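Local coordinates for protein hypoxanthine phosphoribosyltransferase (Bacillus anthracis, PDB 4QYI) that probably salvages purines by transferring the phosphoribosyl group of PRPP to hypoxanthine or guanine, releasing pyrophosphate and forming IMP or GMP, at residues L27-E30 with R31-G35; T109-F112 with L113-F117; L131-P134 with E135-K138. All coordinates share one frame; numbering follows the deposited sequence.

Interaction 1 (L27-E30 with R31-G35); sequences LQIE and RDFEG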
loop_
_atom_site.group_PDB
_atom_site.type_symbol
_atom_site.label_atom_id
_atom_site.label_comp_id
_atom_site.label_asym_id
_atom_site.label_seq_id
_atom_site.Cartn_x
_atom_site.Cartn_y
_atom_site.Cartn_z
ATOM N N LEU A 27 -12.958 13.250 6.521
ATOM C CA LEU A 27 -13.914 13.900 7.426
ATOM C C LEU A 27 -15.304 13.262 7.279
ATOM O O LEU A 27 -15.995 13.064 8.253
ATOM C CB LEU A 27 -13.979 15.411 7.177
ATOM C CG LEU A 27 -12.757 16.253 7.598
ATOM C CD1 LEU A 27 -12.841 17.660 7.012
ATOM C CD2 LEU A 27 -12.607 16.307 9.122
ATOM N N GLN A 28 -15.708 12.970 6.051
ATOM C CA GLN A 28 -17.012 12.355 5.805
ATOM C C GLN A 28 -17.088 10.984 6.485
ATOM O O GLN A 28 -18.078 10.646 7.118
ATOM C CB GLN A 28 -17.244 12.223 4.314
ATOM C CG GLN A 28 -17.279 13.547 3.580
ATOM C CD GLN A 28 -17.409 13.380 2.079
ATOM O OE1 GLN A 28 -17.755 12.312 1.594
ATOM N NE2 GLN A 28 -17.117 14.441 1.339
ATOM N N ILE A 29 -16.010 10.219 6.379
ATOM C CA ILE A 29 -15.926 8.920 7.036
ATOM C C ILE A 29 -15.989 9.051 8.568
ATOM O O ILE A 29 -16.731 8.334 9.226
ATOM C CB ILE A 29 -14.650 8.183 6.602
ATOM C CG1 ILE A 29 -14.783 7.817 5.123
ATOM C CG2 ILE A 29 -14.400 6.960 7.484
ATOM C CD1 ILE A 29 -13.497 7.337 4.496
ATOM N N GLU A 30 -15.193 9.941 9.144
ATOM C CA GLU A 30 -15.236 10.148 10.596
ATOM C C GLU A 30 -16.666 10.486 11.071
ATOM O O GLU A 30 -17.113 10.050 12.131
ATOM C CB GLU A 30 -14.288 11.275 10.993
ATOM C CG GLU A 30 -12.807 10.943 10.847
ATOM C CD GLU A 30 -11.902 12.125 11.196
ATOM O OE1 GLU A 30 -12.241 13.277 10.859
ATOM O OE2 GLU A 30 -10.860 11.917 11.831
ATOM N N ARG A 31 -17.386 11.288 10.307
ATOM C CA ARG A 31 -18.747 11.652 10.685
ATOM C C ARG A 31 -19.693 10.498 10.721
ATOM O O ARG A 31 -20.536 10.424 11.589
ATOM C CB ARG A 31 -19.273 12.632 9.675
ATOM C CG ARG A 31 -20.714 13.051 9.799
ATOM C CD ARG A 31 -21.009 13.967 8.613
ATOM N NE ARG A 31 -20.749 13.262 7.345
ATOM C CZ ARG A 31 -21.607 12.456 6.717
ATOM N NH1 ARG A 31 -21.243 11.868 5.577
ATOM N NH2 ARG A 31 -22.817 12.225 7.214
ATOM N N ASP A 32 -19.594 9.624 9.728
ATOM C CA ASP A 32 -20.481 8.474 9.648
ATOM C C ASP A 32 -20.181 7.403 10.682
ATOM O O ASP A 32 -21.010 6.550 10.903
ATOM C CB ASP A 32 -20.398 7.846 8.259
ATOM C CG ASP A 32 -21.016 8.713 7.190
ATOM O OD1 ASP A 32 -21.840 9.583 7.535
ATOM O OD2 ASP A 32 -20.655 8.545 6.013
ATOM N N PHE A 33 -19.011 7.440 11.316
ATOM C CA PHE A 33 -18.651 6.409 12.283
ATOM C C PHE A 33 -18.153 6.993 13.571
ATOM O O PHE A 33 -17.162 6.524 14.150
ATOM C CB PHE A 33 -17.603 5.465 11.666
ATOM C CG PHE A 33 -18.112 4.753 10.459
ATOM C CD1 PHE A 33 -18.913 3.638 10.608
ATOM C CD2 PHE A 33 -17.840 5.217 9.181
ATOM C CE1 PHE A 33 -19.414 2.995 9.507
ATOM C CE2 PHE A 33 -18.347 4.573 8.064
ATOM C CZ PHE A 33 -19.141 3.459 8.229
ATOM N N GLU A 34 -18.845 8.036 14.007
ATOM C CA GLU A 34 -18.510 8.720 15.230
ATOM C C GLU A 34 -18.479 7.735 16.392
ATOM O O GLU A 34 -19.398 6.952 16.570
ATOM C CB GLU A 34 -19.540 9.815 15.514
ATOM C CG GLU A 34 -19.194 10.640 16.738
ATOM C CD GLU A 34 -20.253 11.681 17.068
ATOM O OE1 GLU A 34 -21.253 11.771 16.333
ATOM O OE2 GLU A 34 -20.085 12.402 18.064
ATOM N N GLY A 35 -17.383 7.738 17.143
ATOM C CA GLY A 35 -17.231 6.862 18.299
ATOM C C GLY A 35 -16.986 5.381 18.026
ATOM O O GLY A 35 -17.066 4.573 18.948
#
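Ile29 and Phe33 meet one turn apart on the inner side of helix 15-32. The ring atom CD2 of Phe33 lies 4.2 Å from the branch methyl CG2 of Ile29. The same CD2 sits 3.3 Å from Ile29 O, which lies at the ring's edge near its plane. The ring is placed there by its first torsion: CG stands beside the backbone N and anti to the carbonyl carbon (chi1 -62°). Both side chains also pack on Ile38, Ile98 and Tyr145, so they fix the end of the helix against the central sheet of the phosphoribosyltransferase fold. The helix gives out here. Arg31 N and Asp32 N still make regular i to i+4 bonds to Leu27 O and Gln28 O. Phe33 N makes two weak bonds instead, 3.2 Å to Ile29 O and 3.3 Å to Glu30 O, and Phe33 is the first residue to leave helical backbone angles. Arg31 turns differently: its CG is anti to the backbone N (chi1 175°), and the chain bends at chi3. The bend folds the guanidinium back over the helix, with NH1 4.2 Å from Gln28 CB. Arg31 NH2 makes a salt bridge of 2.8 Å with OD1 of its neighbour Asp32, whose CG lies over one face of the guanidinium, offset toward the rim. The second carboxylate oxygen, Asp32 OD2, accepts a hydrogen bond from Tyr145 OH. The Glu30 chain is extended beyond CG, and its OE2 forms a salt bridge with Lys59.

Interaction 2 (T109-F112 with L113-F117); sequences TLHF and LKDHF. With PO4 (phosphate ion), chain H.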
loop_
_atom_site.group_PDB
_atom_site.type_symbol
_atom_site.label_atom_id
_atom_site.label_comp_id
_atom_site.label_asym_id
_atom_site.label_seq_id
_atom_site.Cartn_x
_atom_site.Cartn_y
_atom_site.Cartn_z
ATOM N N THR A 109 -17.182 -5.552 -10.692
ATOM C CA THR A 109 -16.226 -6.214 -9.810
ATOM C C THR A 109 -16.400 -5.893 -8.337
ATOM O O THR A 109 -16.234 -6.738 -7.464
ATOM C CB THR A 109 -14.792 -5.887 -10.249
ATOM O OG1 THR A 109 -14.564 -6.502 -11.523
ATOM C CG2 THR A 109 -13.780 -6.422 -9.260
ATOM N N LEU A 110 -16.747 -4.664 -8.052
ATOM C CA LEU A 110 -16.926 -4.278 -6.679
ATOM C C LEU A 110 -18.239 -4.851 -6.127
ATOM O O LEU A 110 -18.340 -5.149 -4.935
ATOM C CB LEU A 110 -16.886 -2.779 -6.626
ATOM C CG LEU A 110 -16.565 -2.153 -5.290
ATOM C CD1 LEU A 110 -15.241 -2.673 -4.720
ATOM C CD2 LEU A 110 -16.480 -0.665 -5.540
ATOM N N HIS A 111 -19.227 -5.037 -7.003
ATOM C CA HIS A 111 -20.499 -5.645 -6.599
ATOM C C HIS A 111 -20.215 -7.085 -6.180
ATOM O O HIS A 111 -20.744 -7.574 -5.186
ATOM C CB HIS A 111 -21.496 -5.613 -7.762
ATOM C CG HIS A 111 -22.849 -6.162 -7.425
ATOM N ND1 HIS A 111 -23.830 -5.411 -6.812
ATOM C CD2 HIS A 111 -23.395 -7.382 -7.646
ATOM C CE1 HIS A 111 -24.917 -6.148 -6.658
ATOM N NE2 HIS A 111 -24.681 -7.347 -7.161
ATOM N N PHE A 112 -19.348 -7.753 -6.933
ATOM C CA PHE A 112 -18.974 -9.119 -6.638
ATOM C C PHE A 112 -18.207 -9.141 -5.305
ATOM O O PHE A 112 -18.445 -9.983 -4.440
ATOM C CB PHE A 112 -18.132 -9.651 -7.811
ATOM C CG PHE A 112 -17.853 -11.103 -7.763
ATOM C CD1 PHE A 112 -16.727 -11.588 -7.111
ATOM C CD2 PHE A 112 -18.690 -11.986 -8.418
ATOM C CE1 PHE A 112 -16.461 -12.939 -7.091
ATOM C CE2 PHE A 112 -18.425 -13.338 -8.409
ATOM C CZ PHE A 112 -17.310 -13.819 -7.747
ATOM N N LEU A 113 -17.288 -8.204 -5.117
ATOM C CA LEU A 113 -16.530 -8.156 -3.857
ATOM C C LEU A 113 -17.442 -7.829 -2.669
ATOM O O LEU A 113 -17.240 -8.316 -1.560
ATOM C CB LEU A 113 -15.367 -7.177 -3.931
ATOM C CG LEU A 113 -14.297 -7.542 -4.961
ATOM C CD1 LEU A 113 -13.164 -6.529 -4.908
ATOM C CD2 LEU A 113 -13.736 -8.936 -4.727
ATOM N N LYS A 114 -18.474 -7.049 -2.931
ATOM C CA LYS A 114 -19.462 -6.730 -1.909
ATOM C C LYS A 114 -20.123 -8.007 -1.376
ATOM O O LYS A 114 -20.192 -8.221 -0.169
ATOM C CB LYS A 114 -20.524 -5.812 -2.504
ATOM C CG LYS A 114 -21.615 -5.410 -1.533
ATOM C CD LYS A 114 -22.576 -4.434 -2.198
ATOM C CE LYS A 114 -23.703 -4.041 -1.266
ATOM N NZ LYS A 114 -24.638 -3.072 -1.895
ATOM N N ASP A 115 -20.610 -8.858 -2.282
ATOM C CA ASP A 115 -21.222 -10.126 -1.879
ATOM C C ASP A 115 -20.245 -10.991 -1.078
ATOM O O ASP A 115 -20.636 -11.675 -0.134
ATOM C CB ASP A 115 -21.705 -10.899 -3.096
ATOM C CG ASP A 115 -22.912 -10.271 -3.749
ATOM O OD1 ASP A 115 -23.563 -9.402 -3.134
ATOM O OD2 ASP A 115 -23.252 -10.693 -4.869
ATOM N N HIS A 116 -18.969 -10.980 -1.458
ATOM C CA HIS A 116 -17.976 -11.759 -0.728
ATOM C C HIS A 116 -17.859 -11.268 0.727
ATOM O O HIS A 116 -17.891 -12.060 1.668
ATOM C CB HIS A 116 -16.604 -11.704 -1.413
ATOM C CG HIS A 116 -15.520 -12.388 -0.639
ATOM N ND1 HIS A 116 -15.476 -13.752 -0.468
ATOM C CD2 HIS A 116 -14.435 -11.899 -0.001
ATOM C CE1 HIS A 116 -14.419 -14.074 0.252
ATOM N NE2 HIS A 116 -13.771 -12.966 0.550
ATOM N N PHE A 117 -17.726 -9.966 0.892
ATOM C CA PHE A 117 -17.590 -9.420 2.240
ATOM C C PHE A 117 -18.855 -9.635 3.073
ATOM O O PHE A 117 -18.759 -9.930 4.268
ATOM C CB PHE A 117 -17.214 -7.959 2.226
ATOM C CG PHE A 117 -15.862 -7.684 1.643
ATOM C CD1 PHE A 117 -14.729 -8.251 2.205
ATOM C CD2 PHE A 117 -15.722 -6.818 0.572
ATOM C CE1 PHE A 117 -13.474 -7.984 1.686
ATOM C CE2 PHE A 117 -14.472 -6.546 0.043
ATOM C CZ PHE A 117 -13.348 -7.126 0.602
HETATM P P PO4 H . -15.198 -1.943 -10.847
HETATM O O1 PO4 H . -13.705 -2.041 -10.751
HETATM O O2 PO4 H . -15.560 -0.611 -11.447
HETATM O O3 PO4 H . -15.817 -2.985 -11.752
HETATM O O4 PO4 H . -15.775 -2.130 -9.483
#
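Leu113 reaches back along helix 108-118 to Thr109 and Leu110. Its CB lies 3.7 Å from Thr109 O. CG comes closer to the same oxygen, at 3.3 Å, because it stands beside the backbone N and anti to the carbonyl carbon (chi1 -63°). At the tip, CD1 is 4.0 Å from Thr109 O. It is 4.4 Å from Thr109 CG2 and also 4.4 Å from Leu110 CD1. The leucine thus lies against the preceding turn, and this one methyl borders both neighbours. It also touches Leu84 of strand 82-84. Leu110 packs on Phe127 and Phe117 on Leu125, both in strand 124-129, so this helix covers part of the central sheet.

The backbone is regular. Leu113 N, Lys114 N, Asp115 N and His116 N each bond to the carbonyl four residues earlier. The shortest of these bonds is Lys114 N to Leu110 O, 2.8 Å. The His116 side chain leads away from this contact, and its NE2 is hydrogen-bonded to Asp87 OD1.

A phosphate ion, probably from the crystallisation liquor, sits at the N-terminal end of the helix. Thr109 N donates to its O3 at 3.1 Å, and Leu110 N makes a weak bond to its O4. The backbone amides of Asp105 and Gly107 also bond to it. In this family the loop and helix start after the acidic pair, here Glu101 and Asp102, hold the 5'-phosphate of PRPP or the nucleotide. The amides and the positive end of the helix dipole would favour such an anion, consistent with that role.

Interaction 3 (L131-P134 with E135-K138); sequences LDKP and ERRK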
loop_
_atom_site.group_PDB
_atom_site.type_symbol
_atom_site.label_atom_id
_atom_site.label_comp_id
_atom_site.label_asym_id
_atom_site.label_seq_id
_atom_site.Cartn_x
_atom_site.Cartn_y
_atom_site.Cartn_z
ATOM N N LEU A 131 -11.771 7.846 -7.622
ATOM C CA LEU A 131 -12.362 8.264 -8.888
ATOM C C LEU A 131 -13.596 7.446 -9.219
ATOM O O LEU A 131 -13.633 6.246 -8.945
ATOM C CB LEU A 131 -11.342 8.089 -9.997
ATOM C CG LEU A 131 -9.953 8.694 -9.740
ATOM C CD1 LEU A 131 -9.000 8.268 -10.852
ATOM C CD2 LEU A 131 -9.986 10.203 -9.599
ATOM N N ASP A 132 -14.607 8.101 -9.795
ATOM C CA ASP A 132 -15.858 7.452 -10.150
ATOM C C ASP A 132 -16.232 7.831 -11.589
ATOM O O ASP A 132 -16.040 8.983 -12.021
ATOM C CB ASP A 132 -16.978 7.870 -9.170
ATOM C CG ASP A 132 -18.209 6.952 -9.228
ATOM O OD1 ASP A 132 -18.075 5.812 -9.710
ATOM O OD2 ASP A 132 -19.293 7.336 -8.715
ATOM N N LYS A 133 -16.758 6.853 -12.317
ATOM C CA LYS A 133 -17.202 7.032 -13.699
ATOM C C LYS A 133 -18.582 6.405 -13.745
ATOM O O LYS A 133 -18.731 5.301 -14.252
ATOM C CB LYS A 133 -16.248 6.321 -14.687
ATOM C CG LYS A 133 -14.807 6.877 -14.652
ATOM C CD LYS A 133 -13.543 6.166 -15.209
ATOM C CE LYS A 133 -13.226 6.096 -16.702
ATOM N NZ LYS A 133 -11.887 5.439 -16.908
ATOM N N PRO A 134 -19.592 7.094 -13.181
ATOM C CA PRO A 134 -20.949 6.549 -13.112
ATOM C C PRO A 134 -21.599 6.322 -14.464
ATOM O O PRO A 134 -22.568 5.578 -14.524
ATOM C CB PRO A 134 -21.736 7.602 -12.310
ATOM C CG PRO A 134 -20.729 8.528 -11.742
ATOM C CD PRO A 134 -19.514 8.444 -12.611
ATOM N N GLU A 135 -21.072 6.945 -15.521
ATOM C CA GLU A 135 -21.617 6.777 -16.869
ATOM C C GLU A 135 -21.234 5.412 -17.414
ATOM O O GLU A 135 -21.778 4.953 -18.411
ATOM C CB GLU A 135 -21.077 7.839 -17.831
ATOM C CG GLU A 135 -21.258 9.271 -17.359
ATOM C CD GLU A 135 -20.368 9.639 -16.174
ATOM O OE1 GLU A 135 -19.534 8.820 -15.731
ATOM O OE2 GLU A 135 -20.488 10.768 -15.669
ATOM N N ARG A 136 -20.283 4.762 -16.756
ATOM C CA ARG A 136 -19.835 3.450 -17.191
ATOM C C ARG A 136 -20.487 2.305 -16.417
ATOM O O ARG A 136 -20.173 1.140 -16.668
ATOM C CB ARG A 136 -18.309 3.368 -17.069
ATOM C CG ARG A 136 -17.517 4.198 -18.075
ATOM C CD ARG A 136 -17.309 3.449 -19.381
ATOM N NE ARG A 136 -16.647 2.160 -19.150
ATOM C CZ ARG A 136 -15.345 1.991 -18.918
ATOM N NH1 ARG A 136 -14.527 3.028 -18.862
ATOM N NH2 ARG A 136 -14.856 0.772 -18.713
ATOM N N ARG A 137 -21.389 2.612 -15.484
ATOM C CA ARG A 137 -22.043 1.566 -14.688
ATOM C C ARG A 137 -22.820 0.532 -15.486
ATOM O O ARG A 137 -23.601 0.861 -16.380
ATOM C CB ARG A 137 -23.027 2.162 -13.676
ATOM C CG ARG A 137 -22.421 2.897 -12.503
ATOM C CD ARG A 137 -21.573 1.976 -11.645
ATOM N NE ARG A 137 -21.268 2.618 -10.372
ATOM C CZ ARG A 137 -20.288 3.491 -10.180
ATOM N NH1 ARG A 137 -19.496 3.860 -11.187
ATOM N NH2 ARG A 137 -20.114 4.002 -8.970
ATOM N N LYS A 138 -22.603 -0.727 -15.125
ATOM C CA LYS A 138 -23.311 -1.849 -15.719
ATOM C C LYS A 138 -24.122 -2.529 -14.634
ATOM O O LYS A 138 -24.836 -3.492 -14.882
ATOM C CB LYS A 138 -22.335 -2.817 -16.369
ATOM C CG LYS A 138 -21.708 -2.227 -17.615
ATOM C CD LYS A 138 -20.874 -3.237 -18.374
ATOM C CE LYS A 138 -20.475 -2.682 -19.734
ATOM N NZ LYS A 138 -19.715 -3.675 -20.535
#
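Asp132 and Arg137 form the one salt bridge between residues 131-134 and 135-138. Arg137 grips the carboxylate end-on, with NH1 and NH2 both 2.8 Å from Asp132 OD1. That oxygen lies at the edge of the guanidinium and in its plane. It is met on its syn side, while the carboxylate plane is turned 50° from the guanidinium plane. The two side chains cross at about a right angle. Arg137 CG, beside the backbone N (chi1 -71°), lies 3.4 Å from Pro134 O, and the bend at chi2 (-63°) turns the rest of the chain back toward Asp132.

Backbone hydrogen bonds close the turn beneath. Arg136 N donates to Lys133 O at 3.0 Å, from above the carbonyl plane. Arg137 N makes a weak bond of 3.3 Å to Pro134 O. Both link residues three apart, as in a 3-10 turn, and they carry the chain out of strand 131-132.

Two further pairs lie side by side. A bend at chi2 folds Glu135 back, and its OE1 rests 3.1 Å from Pro134 CD. Lys133 and Arg136 point the same way, with Lys133 CE 4.0 Å from Arg136 NH1. Their like charges are close, Lys133 NZ to Arg136 NH1 being 4.1 Å. Arg136 NH1 forms a salt bridge with Asp152 OD1. Lys133 NZ bonds to Glu153 O and has a long, weak ion pair with that same Asp152 oxygen.

Arg137 has more partners: NE donates to Leu141 O, and NH1 to Asp105 O. Asp105 also gives its backbone N to the bound phosphate, whose nearest atom is about 6 Å from the Arg137 side chain. With its guanidinium tied to Asp132 and to these carbonyls, Arg137 is fixed in rotation and joins this turn to the phosphate-binding loop.

Along the chain the contacts come in the order interaction 1, interaction 2, interaction 3, all within the phosphoribosyltransferase domain. None touches another. Interactions 1 and 2 have centres about 23 Å apart and sit on two helices, 15-32 and 108-118, that both pack on the central mixed sheet. Strand 96-101 receives side chains from each of them. Interaction 3 begins on strand 131-132 of that sheet and runs into the turn after it, its centre about 25 Å from that of interaction 1. Interactions 2 and 3, about 7 Å apart at their nearest atoms, are linked through Asp105, whose N bonds to the phosphate held by interaction 2 and whose O accepts from Arg137, whereas interaction 1 lies at the end of helix 15-32.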